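Pyrrolysyl-tRNA synthetase (Desulfitobacterium hafniense, PDB 3DSQ) probably attaches pyrrolysine to its cognate tRNA at the expense of ATP, as a homodimeric class II aminoacyl-tRNA synthetase. Local coordinates at residues Leu74-Glu77 and Glu78-Lys82. Sequence-based numbering, arbitrary orientation.
Sequences LELE and EKLAK
L76 and L80, one helical turn apart, meet through their branches: CD2 of L76 lies against CG of L80 at 3.4 Å, tight for two carbons, and also approaches CD1 of L80 at 3.6 Å. CG of L76 is roughly anti to its backbone N (chi1 -153°), beside the carbonyl carbon, and chi2, -141°, off the staggered positions, then turns CD2 to L80. Both leucines are buried: L257 of helix 257-265 and A202 touch each of them, while V198 of helix 187-201 and L175 of strand 171-180 close over L80. Helix 72-85 thus packs by this apolar face against the class II synthetase core, whose mixed, largely antiparallel sheet includes strand 171-180. Replacing L80 with an alanine would take CG and CD1 from against CD2 of L76 and probably open a gap toward L257 and L175. Main-chain N-H to O=C hydrogen bonds from residue i+4 back to residue i run through the stretch; the shortest joins L80 N to L76 O at 2.8 Å, and A81 N reaches E77 O at 3.2 Å. Among the charged side chains, E78 and K82 form a salt bridge one turn apart, with K82 NZ 2.6 Å from E78 OE2 and placed above the carboxylate plane, 39° out of it. The other oxygen, OE1, is in a salt bridge with R70, so two cations hold the carboxylate; K82 of the second subunit adds a long, weak ion pair to OE2.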
loop_
_atom_site.group_PDB
_atom_site.type_symbol
_atom_site.label_atom_id
_atom_site.label_comp_id
_atom_site.label_asym_id
_atom_site.label_seq_id
_atom_site.Cartn_x
_atom_site.Cartn_y
_atom_site.Cartn_z
ATOM N N LEU B 74 7.618 0.928 5.986
ATOM C CA LEU B 74 6.401 1.066 6.773
ATOM C C LEU B 74 6.568 2.034 7.938
ATOM O O LEU B 74 5.637 2.754 8.291
ATOM C CB LEU B 74 5.940 -0.302 7.289
ATOM C CG LEU B 74 5.446 -1.266 6.197
ATOM C CD1 LEU B 74 5.043 -2.593 6.824
ATOM C CD2 LEU B 74 4.267 -0.642 5.447
ATOM N N GLU B 75 7.755 2.048 8.532
ATOM C CA GLU B 75 8.034 2.937 9.653
ATOM C C GLU B 75 8.047 4.363 9.121
ATOM O O GLU B 75 7.528 5.290 9.751
ATOM C CB GLU B 75 9.391 2.586 10.265
ATOM C CG GLU B 75 9.772 3.407 11.486
ATOM C CD GLU B 75 11.203 3.138 11.928
ATOM O OE1 GLU B 75 12.130 3.416 11.135
ATOM O OE2 GLU B 75 11.400 2.643 13.063
ATOM N N LEU B 76 8.639 4.524 7.942
ATOM C CA LEU B 76 8.727 5.822 7.290
ATOM C C LEU B 76 7.315 6.292 6.945
ATOM O O LEU B 76 6.962 7.454 7.171
ATOM C CB LEU B 76 9.552 5.700 6.006
ATOM C CG LEU B 76 10.331 6.891 5.441
ATOM C CD1 LEU B 76 10.212 6.880 3.930
ATOM C CD2 LEU B 76 9.831 8.195 6.003
ATOM N N GLU B 77 6.511 5.380 6.398
ATOM C CA GLU B 77 5.142 5.701 6.013
ATOM C C GLU B 77 4.296 6.237 7.166
ATOM O O GLU B 77 3.581 7.231 7.012
ATOM C CB GLU B 77 4.457 4.473 5.399
ATOM C CG GLU B 77 4.753 4.285 3.924
ATOM C CD GLU B 77 3.937 3.165 3.299
ATOM O OE1 GLU B 77 2.819 2.897 3.793
ATOM O OE2 GLU B 77 4.402 2.566 2.303
ATOM N N GLU B 78 4.366 5.583 8.320
ATOM C CA GLU B 78 3.587 6.050 9.453
ATOM C C GLU B 78 4.143 7.385 9.946
ATOM O O GLU B 78 3.388 8.284 10.318
ATOM C CB GLU B 78 3.611 5.028 10.591
ATOM C CG GLU B 78 2.630 5.377 11.712
ATOM C CD GLU B 78 2.820 4.534 12.954
ATOM O OE1 GLU B 78 2.587 3.309 12.891
ATOM O OE2 GLU B 78 3.207 5.098 13.999
ATOM N N LYS B 79 5.467 7.494 9.939
ATOM C CA LYS B 79 6.184 8.692 10.372
ATOM C C LYS B 79 5.787 9.930 9.573
ATOM O O LYS B 79 5.532 10.993 10.137
ATOM C CB LYS B 79 7.694 8.462 10.230
ATOM C CG LYS B 79 8.584 9.670 10.544
ATOM C CD LYS B 79 8.615 10.016 12.034
ATOM C CE LYS B 79 9.493 11.241 12.285
ATOM N NZ LYS B 79 9.563 11.633 13.724
ATOM N N LEU B 80 5.741 9.787 8.255
ATOM C CA LEU B 80 5.386 10.897 7.384
ATOM C C LEU B 80 3.916 11.281 7.520
ATOM O O LEU B 80 3.579 12.463 7.524
ATOM C CB LEU B 80 5.702 10.547 5.925
ATOM C CG LEU B 80 7.163 10.247 5.569
ATOM C CD1 LEU B 80 7.272 9.923 4.079
ATOM C CD2 LEU B 80 8.037 11.440 5.908
ATOM N N ALA B 81 3.045 10.285 7.641
ATOM C CA ALA B 81 1.614 10.539 7.766
ATOM C C ALA B 81 1.291 11.337 9.030
ATOM O O ALA B 81 0.585 12.344 8.972
ATOM C CB ALA B 81 0.846 9.221 7.768
ATOM N N LYS B 82 1.798 10.885 10.173
ATOM C CA LYS B 82 1.552 11.592 11.429
ATOM C C LYS B 82 2.016 13.043 11.358
ATOM O O LYS B 82 1.309 13.950 11.786
ATOM C CB LYS B 82 2.253 10.881 12.593
ATOM C CG LYS B 82 1.647 9.524 12.912
ATOM C CD LYS B 82 2.318 8.854 14.091
ATOM C CE LYS B 82 1.605 7.559 14.448
ATOM N NZ LYS B 82 2.249 6.883 15.611
#